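Local coordinates for protein alpha-rhamnosidase (Dictyoglomus thermophilum, PDB 6I60) that probably hydrolyses the terminal non-reducing alpha-L-rhamnose residues of alpha-L-rhamnosides, at residues 33-38 with 115-120; 50-55 with 97-102; 405-410 with 497-502. All coordinates share one frame; numbering follows the deposited sequence.

How the contacts relate
Read from the N terminus, segment 33-38 opens contact 1 and segment 50-55 opens contact 2; the chain then returns through 97-102, closing contact 2, before 115-120 closes contact 1. The shorter loop thus lies wholly within the longer one, and both belong to the N-terminal immunoglobulin-like domain, their centres about 9 Å apart. Strands 35-37 and 52-56 are neighbours in one sheet, so contact 2 adds strand 99-101 to that sheet at its edge while contact 1 joins it to the sheet opposite. Contact 3 follows in series, its centre about 45 and 42 Å from those of contacts 1 and 2, and ties a loop of the concanavalin-like domain to the 6-hairpin glycosidase domain.

Contact 1: residues 33-38 with 115-120; sequences FDLKCE and WKVRWW
L35 lays its CD2 methyl over one face of the W115 indole, and this CH-pi contact carries most of the meeting between the two strands. CD2 stands 3.6 Å from the centroid of the W115 six-membered ring and only 18° off the ring normal. The leucine does not touch through its tip alone: its CB comes within 3.6 Å of W115 CZ2, so the side chain leans along the outer part of the ring. W115 holds its indole up to the other strand with CG placed between its backbone N and carbonyl carbon (chi1 70°), and K36 O approaches W115 CZ2 obliquely at 3.8 Å. Two residues further on, V117 faces the same way, and its CG1 meets L35 CD2 at 3.5 Å; one methyl is therefore shared by an aromatic ring and a valine. No hydrogen bond joins the segments. Their axes pass 9.2 Å apart, with the strand directions 130° apart, a distance bridged by side chains instead of backbone. F53 adds an edge-to-face partner for W115. Apolar side chains of two facing sheets meet here in the core of a beta sandwich, consistent with the immunoglobulin-like fold of the Rha78A-like N-terminal domain.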
loop_
_atom_site.group_PDB
_atom_site.type_symbol
_atom_site.label_atom_id
_atom_site.label_comp_id
_atom_site.label_asym_id
_atom_site.label_seq_id
_atom_site.Cartn_x
_atom_site.Cartn_y
_atom_site.Cartn_z
ATOM N N PHE A 33 5.341 -17.494 17.836
ATOM C CA PHE A 33 6.083 -17.577 16.589
ATOM C C PHE A 33 5.799 -16.345 15.741
ATOM O O PHE A 33 4.891 -15.558 16.028
ATOM C CB PHE A 33 5.734 -18.857 15.812
ATOM C CG PHE A 33 4.301 -18.925 15.363
ATOM C CD1 PHE A 33 3.309 -19.356 16.228
ATOM C CD2 PHE A 33 3.946 -18.562 14.073
ATOM C CE1 PHE A 33 1.990 -19.420 15.815
ATOM C CE2 PHE A 33 2.630 -18.625 13.655
ATOM C CZ PHE A 33 1.650 -19.054 14.528
ATOM N N ASP A 34 6.593 -16.194 14.681
ATOM C CA ASP A 34 6.492 -15.063 13.759
ATOM C C ASP A 34 6.576 -13.738 14.513
ATOM O O ASP A 34 5.712 -12.864 14.398
ATOM C CB ASP A 34 5.212 -15.145 12.924
ATOM C CG ASP A 34 5.250 -14.236 11.708
ATOM O OD1 ASP A 34 6.305 -13.610 11.460
ATOM O OD2 ASP A 34 4.222 -14.140 11.004
ATOM N N LEU A 35 7.637 -13.598 15.300
ATOM C CA LEU A 35 7.833 -12.405 16.112
ATOM C C LEU A 35 8.311 -11.261 15.227
ATOM O O LEU A 35 9.326 -11.383 14.531
ATOM C CB LEU A 35 8.831 -12.686 17.234
ATOM C CG LEU A 35 8.235 -13.316 18.494
ATOM C CD1 LEU A 35 8.098 -14.822 18.330
ATOM C CD2 LEU A 35 9.094 -12.985 19.699
ATOM N N LYS A 36 7.581 -10.149 15.253
ATOM C CA LYS A 36 7.862 -9.006 14.398
ATOM C C LYS A 36 8.123 -7.776 15.255
ATOM O O LYS A 36 7.373 -7.494 16.195
ATOM C CB LYS A 36 6.699 -8.742 13.435
ATOM C CG LYS A 36 6.243 -9.966 12.658
ATOM C CD LYS A 36 5.994 -9.638 11.194
ATOM C CE LYS A 36 4.919 -10.541 10.605
ATOM N NZ LYS A 36 3.557 -9.947 10.743
ATOM N N CYS A 37 9.192 -7.057 14.930
ATOM C CA CYS A 37 9.451 -5.731 15.470
ATOM C C CYS A 37 9.239 -4.719 14.355
ATOM O O CYS A 37 9.800 -4.869 13.264
ATOM C CB CYS A 37 10.870 -5.623 16.029
ATOM S SG CYS A 37 11.320 -3.957 16.557
ATOM N N GLU A 38 8.422 -3.701 14.626
ATOM C CA GLU A 38 7.973 -2.761 13.599
ATOM C C GLU A 38 7.271 -3.486 12.452
ATOM O O GLU A 38 7.365 -3.075 11.293
ATOM C CB GLU A 38 9.132 -1.909 13.069
ATOM C CG GLU A 38 9.562 -0.792 14.007
ATOM C CD GLU A 38 8.435 0.175 14.312
ATOM O OE1 GLU A 38 8.268 1.155 13.552
ATOM O OE2 GLU A 38 7.714 -0.049 15.308
ATOM N N TRP A 115 15.308 -10.216 21.700
ATOM C CA TRP A 115 14.074 -10.298 22.470
ATOM C C TRP A 115 13.382 -11.632 22.236
ATOM O O TRP A 115 13.330 -12.125 21.106
ATOM C CB TRP A 115 13.126 -9.136 22.138
ATOM C CG TRP A 115 12.500 -9.183 20.770
ATOM C CD1 TRP A 115 13.140 -9.074 19.569
ATOM C CD2 TRP A 115 11.105 -9.324 20.470
ATOM N NE1 TRP A 115 12.229 -9.147 18.540
ATOM C CE2 TRP A 115 10.974 -9.301 19.067
ATOM C CE3 TRP A 115 9.953 -9.474 21.252
ATOM C CZ2 TRP A 115 9.739 -9.422 18.430
ATOM C CZ3 TRP A 115 8.729 -9.592 20.618
ATOM C CH2 TRP A 115 8.632 -9.565 19.221
ATOM N N LYS A 116 12.866 -12.207 23.319
ATOM C CA LYS A 116 11.995 -13.372 23.298
ATOM C C LYS A 116 10.691 -13.019 24.002
ATOM O O LYS A 116 10.546 -11.936 24.576
ATOM C CB LYS A 116 12.659 -14.580 23.969
ATOM C CG LYS A 116 14.173 -14.494 24.061
ATOM C CD LYS A 116 14.718 -15.410 25.146
ATOM C CE LYS A 116 14.458 -14.839 26.532
ATOM N NZ LYS A 116 15.005 -15.717 27.605
ATOM N N VAL A 117 9.730 -13.940 23.966
ATOM C CA VAL A 117 8.439 -13.688 24.598
ATOM C C VAL A 117 7.801 -15.020 24.970
ATOM O O VAL A 117 7.940 -16.016 24.255
ATOM C CB VAL A 117 7.522 -12.838 23.682
ATOM C CG1 VAL A 117 7.097 -13.620 22.456
ATOM C CG2 VAL A 117 6.307 -12.338 24.447
ATOM N N ARG A 118 7.120 -15.031 26.113
ATOM C CA ARG A 118 6.278 -16.134 26.548
ATOM C C ARG A 118 4.831 -15.668 26.616
ATOM O O ARG A 118 4.544 -14.470 26.680
ATOM C CB ARG A 118 6.705 -16.666 27.921
ATOM C CG ARG A 118 8.126 -17.187 27.989
ATOM C CD ARG A 118 8.423 -17.808 29.350
ATOM N NE ARG A 118 8.051 -16.930 30.459
ATOM C CZ ARG A 118 8.709 -16.862 31.612
ATOM N NH1 ARG A 118 9.776 -17.622 31.814
ATOM N NH2 ARG A 118 8.297 -16.040 32.566
ATOM N N TRP A 119 3.915 -16.632 26.611
ATOM C CA TRP A 119 2.496 -16.327 26.697
ATOM C C TRP A 119 1.812 -17.353 27.586
ATOM O O TRP A 119 2.231 -18.510 27.667
ATOM C CB TRP A 119 1.837 -16.293 25.310
ATOM C CG TRP A 119 1.608 -17.647 24.706
ATOM C CD1 TRP A 119 2.560 -18.526 24.280
ATOM C CD2 TRP A 119 0.342 -18.271 24.453
ATOM N NE1 TRP A 119 1.967 -19.661 23.780
ATOM C CE2 TRP A 119 0.606 -19.529 23.873
ATOM C CE3 TRP A 119 -0.988 -17.890 24.659
ATOM C CZ2 TRP A 119 -0.410 -20.407 23.499
ATOM C CZ3 TRP A 119 -1.995 -18.764 24.288
ATOM C CH2 TRP A 119 -1.700 -20.008 23.714
ATOM N N TRP A 120 0.760 -16.909 28.263
ATOM C CA TRP A 120 -0.050 -17.762 29.118
ATOM C C TRP A 120 -1.387 -18.008 28.434
ATOM O O TRP A 120 -2.048 -17.060 27.993
ATOM C CB TRP A 120 -0.257 -17.125 30.493
ATOM C CG TRP A 120 0.927 -17.256 31.409
ATOM C CD1 TRP A 120 1.063 -18.124 32.453
ATOM C CD2 TRP A 120 2.140 -16.493 31.363
ATOM N NE1 TRP A 120 2.284 -17.951 33.058
ATOM C CE2 TRP A 120 2.965 -16.956 32.409
ATOM C CE3 TRP A 120 2.610 -15.464 30.539
ATOM C CZ2 TRP A 120 4.231 -16.424 32.654
ATOM C CZ3 TRP A 120 3.868 -14.938 30.785
ATOM C CH2 TRP A 120 4.662 -15.419 31.833
#

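Contact 2: residues 50-55 with 97-102; sequences NPIFSW and EQVIKY
F53 and I100 form an antiparallel hydrogen-bonded pair, F53 N giving to I100 O and I100 N to F53 O, each at 2.9 Å. Towards one end Y102 N reaches P51 O; beyond it the side-chain amide of N50 continues the ladder, ND2 lying 2.7 Å from Y102 O in a nearly straight bond of 167°. The other end is finished in the same manner. There the backbone bond from W55 N to Q98 O is weak, and the firmer link is Q98 NE2 to W55 O at 2.8 Å, in the plane of the carbonyl. Q98 CB lies over the five-membered ring of W55, 3.9 Å from its centroid; with CG between the backbone N and carbonyl carbon (chi1 58°) and the chain extended beyond it, the amide is brought to W55 O. The far rim of the indole meets I100, CH2 to CG1 at 3.5 Å, while F53 CE2 lies 3.7 Å from Y102 CD1.

A second shell fixes these groups: Q66 binds both W55 NE1 and E97 O, K868 and N891 hold Q98 OE1, and K105 O takes Y102 OH. Strand 52-56 is the middle of a three-stranded antiparallel sheet, between 35-37 and 99-101. F53, on the face it shares with I100, meets W115 of strand 112-120 edge-to-face, and W55 packs on W115 and V117 of the same strand, whereas I52 and K101, on the other face, touch Y580 of helix 580-584.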
loop_
_atom_site.group_PDB
_atom_site.type_symbol
_atom_site.label_atom_id
_atom_site.label_comp_id
_atom_site.label_asym_id
_atom_site.label_seq_id
_atom_site.Cartn_x
_atom_site.Cartn_y
_atom_site.Cartn_z
ATOM N N ASN A 50 10.379 3.870 20.645
ATOM C CA ASN A 50 9.458 2.889 21.212
ATOM C C ASN A 50 8.846 2.089 20.067
ATOM O O ASN A 50 7.710 2.357 19.648
ATOM C CB ASN A 50 8.377 3.564 22.053
ATOM C CG ASN A 50 8.953 4.457 23.132
ATOM O OD1 ASN A 50 9.505 5.519 22.846
ATOM N ND2 ASN A 50 8.827 4.028 24.382
ATOM N N PRO A 51 9.567 1.103 19.536
ATOM C CA PRO A 51 9.023 0.298 18.435
ATOM C C PRO A 51 7.867 -0.578 18.898
ATOM O O PRO A 51 7.575 -0.713 20.088
ATOM C CB PRO A 51 10.220 -0.545 17.982
ATOM C CG PRO A 51 11.116 -0.600 19.175
ATOM C CD PRO A 51 10.947 0.716 19.877
ATOM N N ILE A 52 7.203 -1.186 17.919
ATOM C CA ILE A 52 6.041 -2.036 18.156
ATOM C C ILE A 52 6.462 -3.495 18.030
ATOM O O ILE A 52 7.119 -3.879 17.053
ATOM C CB ILE A 52 4.903 -1.704 17.174
ATOM C CG1 ILE A 52 4.514 -0.227 17.282
ATOM C CG2 ILE A 52 3.703 -2.601 17.426
ATOM C CD1 ILE A 52 3.732 0.116 18.534
ATOM N N PHE A 53 6.086 -4.306 19.015
ATOM C CA PHE A 53 6.371 -5.734 19.024
ATOM C C PHE A 53 5.079 -6.518 18.835
ATOM O O PHE A 53 4.020 -6.117 19.329
ATOM C CB PHE A 53 7.049 -6.156 20.333
ATOM C CG PHE A 53 8.441 -5.613 20.501
ATOM C CD1 PHE A 53 9.531 -6.293 19.984
ATOM C CD2 PHE A 53 8.658 -4.423 21.174
ATOM C CE1 PHE A 53 10.813 -5.797 20.136
ATOM C CE2 PHE A 53 9.937 -3.919 21.329
ATOM C CZ PHE A 53 11.015 -4.608 20.809
ATOM N N SER A 54 5.171 -7.638 18.121
ATOM C CA SER A 54 4.002 -8.457 17.838
ATOM C C SER A 54 4.428 -9.910 17.699
ATOM O O SER A 54 5.602 -10.216 17.475
ATOM C CB SER A 54 3.279 -7.984 16.570
ATOM O OG SER A 54 4.205 -7.553 15.587
ATOM N N TRP A 55 3.451 -10.806 17.835
ATOM C CA TRP A 55 3.699 -12.239 17.741
ATOM C C TRP A 55 2.382 -12.958 17.495
ATOM O O TRP A 55 1.304 -12.436 17.789
ATOM C CB TRP A 55 4.367 -12.778 19.010
ATOM C CG TRP A 55 3.604 -12.454 20.255
ATOM C CD1 TRP A 55 2.526 -13.126 20.755
ATOM C CD2 TRP A 55 3.854 -11.369 21.155
ATOM N NE1 TRP A 55 2.091 -12.528 21.913
ATOM C CE2 TRP A 55 2.890 -11.447 22.181
ATOM C CE3 TRP A 55 4.800 -10.341 21.196
ATOM C CZ2 TRP A 55 2.846 -10.538 23.233
ATOM C CZ3 TRP A 55 4.754 -9.441 22.239
ATOM C CH2 TRP A 55 3.785 -9.545 23.245
ATOM N N GLU A 97 -3.517 -8.734 24.747
ATOM C CA GLU A 97 -2.996 -8.100 23.544
ATOM C C GLU A 97 -1.685 -8.746 23.112
ATOM O O GLU A 97 -0.870 -9.156 23.943
ATOM C CB GLU A 97 -2.793 -6.604 23.782
ATOM C CG GLU A 97 -4.076 -5.790 23.734
ATOM C CD GLU A 97 -4.846 -5.983 22.438
ATOM O OE1 GLU A 97 -6.094 -6.045 22.488
ATOM O OE2 GLU A 97 -4.205 -6.073 21.367
ATOM N N GLN A 98 -1.488 -8.839 21.793
ATOM C CA GLN A 98 -0.246 -9.350 21.218
ATOM C C GLN A 98 0.448 -8.306 20.351
ATOM O O GLN A 98 1.318 -8.651 19.544
ATOM C CB GLN A 98 -0.505 -10.626 20.412
ATOM C CG GLN A 98 -1.510 -10.469 19.286
ATOM C CD GLN A 98 -2.195 -11.777 18.940
ATOM O OE1 GLN A 98 -3.416 -11.895 19.034
ATOM N NE2 GLN A 98 -1.408 -12.771 18.541
ATOM N N VAL A 99 0.074 -7.037 20.497
ATOM C CA VAL A 99 0.724 -5.919 19.821
ATOM C C VAL A 99 1.047 -4.889 20.896
ATOM O O VAL A 99 0.144 -4.213 21.406
ATOM C CB VAL A 99 -0.154 -5.312 18.718
ATOM C CG1 VAL A 99 0.478 -4.043 18.174
ATOM C CG2 VAL A 99 -0.373 -6.315 17.598
ATOM N N ILE A 100 2.325 -4.775 21.250
ATOM C CA ILE A 100 2.748 -3.981 22.396
ATOM C C ILE A 100 3.669 -2.860 21.937
ATOM O O ILE A 100 4.401 -2.988 20.950
ATOM C CB ILE A 100 3.450 -4.849 23.465
ATOM C CG1 ILE A 100 2.799 -6.230 23.550
ATOM C CG2 ILE A 100 3.410 -4.163 24.821
ATOM C CD1 ILE A 100 1.372 -6.208 24.054
ATOM N N LYS A 101 3.624 -1.751 22.669
ATOM C CA LYS A 101 4.551 -0.647 22.473
ATOM C C LYS A 101 5.725 -0.793 23.433
ATOM O O LYS A 101 5.544 -1.125 24.608
ATOM C CB LYS A 101 3.846 0.694 22.691
ATOM C CG LYS A 101 4.774 1.902 22.739
ATOM C CD LYS A 101 4.167 3.029 23.564
ATOM C CE LYS A 101 4.800 4.372 23.228
ATOM N NZ LYS A 101 3.975 5.521 23.703
ATOM N N TYR A 102 6.928 -0.553 22.918
ATOM C CA TYR A 102 8.138 -0.710 23.713
ATOM C C TYR A 102 8.173 0.298 24.854
ATOM O O TYR A 102 7.866 1.480 24.672
ATOM C CB TYR A 102 9.371 -0.546 22.826
ATOM C CG TYR A 102 10.686 -0.542 23.571
ATOM C CD1 TYR A 102 11.239 -1.721 24.048
ATOM C CD2 TYR A 102 11.381 0.641 23.787
ATOM C CE1 TYR A 102 12.441 -1.724 24.724
ATOM C CE2 TYR A 102 12.584 0.650 24.464
ATOM C CZ TYR A 102 13.110 -0.537 24.929
ATOM O OH TYR A 102 14.310 -0.543 25.603
#

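Contact 3: residues 405-410 with 497-502; sequences YSTNRT and CPQRDE
A salt-bridge network of R409, R500, D501 and E502 joins the concanavalin-like domain to the 6-hairpin glycosidase domain, the (alpha/alpha)6 part of this family, and illustrates how two arginines can stack when acids flank them. The guanidinium of R409 lies flat on that of R500, centres 4.0 Å apart and planes at 13°. R409 is bent at chi3 (-42°), which turns its flat group across R500, whose chain runs extended from CG to NE; R500 CD lies 3.5 Å from R409 CZ, over the face. The like charges are probably offset by the carboxylates. E502 OE2 is gripped side-on by R500, from NE at 3.1 Å and NH2 at 3.0 Å, and it also forms a long salt bridge with R409 NH1. Outside the segments, E805 takes R500 NH1, W506 NE1 binds E502 OE1, and a triethylene glycol probably left from crystallisation sits close to R500. With an alanine here the platform under R409 goes, and E502 and E805 would probably each lose a cationic mate, while the R409 guanidinium would be likelier to turn. The loop backbones also touch: R500 CA makes a CA-H...O contact of 3.3 Å with N408 O, just before D501, the centre of an inverse gamma turn. From there D501 OD1 meets R409 within its guanidinium plane and accepts from two nitrogens of that one arginine, NE at 3.2 Å and NH1 at 3.0 Å.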
loop_
_atom_site.group_PDB
_atom_site.type_symbol
_atom_site.label_atom_id
_atom_site.label_comp_id
_atom_site.label_asym_id
_atom_site.label_seq_id
_atom_site.Cartn_x
_atom_site.Cartn_y
_atom_site.Cartn_z
ATOM N N TYR A 405 -0.004 5.661 -27.226
ATOM C CA TYR A 405 0.603 6.318 -26.078
ATOM C C TYR A 405 -0.287 7.404 -25.484
ATOM O O TYR A 405 0.208 8.250 -24.729
ATOM C CB TYR A 405 1.959 6.907 -26.468
ATOM C CG TYR A 405 2.878 5.932 -27.169
ATOM C CD1 TYR A 405 3.618 5.005 -26.446
ATOM C CD2 TYR A 405 3.010 5.944 -28.550
ATOM C CE1 TYR A 405 4.462 4.113 -27.081
ATOM C CE2 TYR A 405 3.852 5.054 -29.196
ATOM C CZ TYR A 405 4.576 4.143 -28.455
ATOM O OH TYR A 405 5.413 3.256 -29.090
ATOM N N SER A 406 -1.583 7.397 -25.802
ATOM C CA SER A 406 -2.460 8.480 -25.367
ATOM C C SER A 406 -2.620 8.498 -23.852
ATOM O O SER A 406 -2.594 9.569 -23.233
ATOM C CB SER A 406 -3.824 8.357 -26.046
ATOM O OG SER A 406 -3.697 8.317 -27.457
ATOM N N THR A 407 -2.787 7.327 -23.233
ATOM C CA THR A 407 -2.955 7.276 -21.785
ATOM C C THR A 407 -1.716 7.761 -21.043
ATOM O O THR A 407 -1.827 8.177 -19.884
ATOM C CB THR A 407 -3.309 5.854 -21.338
ATOM O OG1 THR A 407 -2.346 4.929 -21.859
ATOM C CG2 THR A 407 -4.692 5.469 -21.837
ATOM N N ASN A 408 -0.541 7.718 -21.681
ATOM C CA ASN A 408 0.667 8.249 -21.059
ATOM C C ASN A 408 0.698 9.771 -21.074
ATOM O O ASN A 408 1.416 10.371 -20.266
ATOM C CB ASN A 408 1.914 7.701 -21.759
ATOM C CG ASN A 408 2.048 6.192 -21.628
ATOM O OD1 ASN A 408 1.172 5.522 -21.082
ATOM N ND2 ASN A 408 3.152 5.653 -22.130
ATOM N N ARG A 409 -0.057 10.398 -21.975
ATOM C CA ARG A 409 -0.206 11.858 -22.059
ATOM C C ARG A 409 1.178 12.460 -22.304
ATOM O O ARG A 409 1.900 11.973 -23.191
ATOM C CB ARG A 409 -0.938 12.358 -20.819
ATOM C CG ARG A 409 -2.396 11.920 -20.750
ATOM C CD ARG A 409 -3.203 12.806 -19.818
ATOM N NE ARG A 409 -2.468 13.117 -18.596
ATOM C CZ ARG A 409 -3.036 13.503 -17.458
ATOM N NH1 ARG A 409 -2.285 13.766 -16.396
ATOM N NH2 ARG A 409 -4.356 13.625 -17.381
ATOM N N THR A 410 1.588 13.493 -21.567
ATOM C CA THR A 410 2.866 14.151 -21.806
ATOM C C THR A 410 4.058 13.360 -21.286
ATOM O O THR A 410 5.200 13.722 -21.591
ATOM C CB THR A 410 2.870 15.542 -21.169
ATOM O OG1 THR A 410 3.267 15.438 -19.795
ATOM C CG2 THR A 410 1.487 16.166 -21.249
ATOM N N CYS A 497 -2.574 6.576 -10.704
ATOM C CA CYS A 497 -2.209 5.883 -11.927
ATOM C C CYS A 497 -0.696 5.761 -11.969
ATOM O O CYS A 497 0.011 6.515 -11.293
ATOM C CB CYS A 497 -2.711 6.625 -13.172
ATOM S SG CYS A 497 -2.236 8.364 -13.251
ATOM N N PRO A 498 -0.167 4.806 -12.731
ATOM C CA PRO A 498 1.287 4.636 -12.767
ATOM C C PRO A 498 1.909 4.854 -14.139
ATOM O O PRO A 498 3.091 4.551 -14.329
ATOM C CB PRO A 498 1.454 3.183 -12.318
ATOM C CG PRO A 498 0.165 2.492 -12.825
ATOM C CD PRO A 498 -0.844 3.578 -13.180
ATOM N N GLN A 499 1.147 5.374 -15.101
ATOM C CA GLN A 499 1.596 5.387 -16.488
ATOM C C GLN A 499 1.836 6.777 -17.065
ATOM O O GLN A 499 2.694 6.920 -17.938
ATOM C CB GLN A 499 0.592 4.635 -17.377
ATOM C CG GLN A 499 -0.618 5.448 -17.818
ATOM C CD GLN A 499 -1.692 5.529 -16.750
ATOM O OE1 GLN A 499 -2.184 4.510 -16.265
ATOM N NE2 GLN A 499 -2.058 6.748 -16.375
ATOM N N ARG A 500 1.126 7.803 -16.602
ATOM C CA ARG A 500 1.199 9.115 -17.225
ATOM C C ARG A 500 2.003 10.086 -16.357
ATOM O O ARG A 500 2.666 9.696 -15.388
ATOM C CB ARG A 500 -0.211 9.641 -17.509
ATOM C CG ARG A 500 -1.049 9.920 -16.274
ATOM C CD ARG A 500 -2.508 10.128 -16.649
ATOM N NE ARG A 500 -3.328 10.531 -15.510
ATOM C CZ ARG A 500 -4.649 10.389 -15.457
ATOM N NH1 ARG A 500 -5.298 9.851 -16.479
ATOM N NH2 ARG A 500 -5.321 10.782 -14.385
ATOM N N ASP A 501 1.942 11.367 -16.718
ATOM C CA ASP A 501 2.697 12.411 -16.035
ATOM C C ASP A 501 2.015 12.833 -14.740
ATOM O O ASP A 501 1.835 14.028 -14.484
ATOM C CB ASP A 501 2.881 13.618 -16.958
ATOM C CG ASP A 501 1.583 14.057 -17.618
ATOM O OD1 ASP A 501 0.543 13.393 -17.417
ATOM O OD2 ASP A 501 1.603 15.071 -18.345
ATOM N N GLU A 502 1.633 11.860 -13.917
ATOM C CA GLU A 502 0.991 12.146 -12.642
ATOM C C GLU A 502 1.570 11.252 -11.554
ATOM O O GLU A 502 2.594 11.587 -10.949
ATOM C CB GLU A 502 -0.524 11.958 -12.746
ATOM C CG GLU A 502 -1.310 12.601 -11.614
ATOM C CD GLU A 502 -2.764 12.841 -11.973
ATOM O OE1 GLU A 502 -3.490 13.436 -11.148
ATOM O OE2 GLU A 502 -3.181 12.437 -13.079
#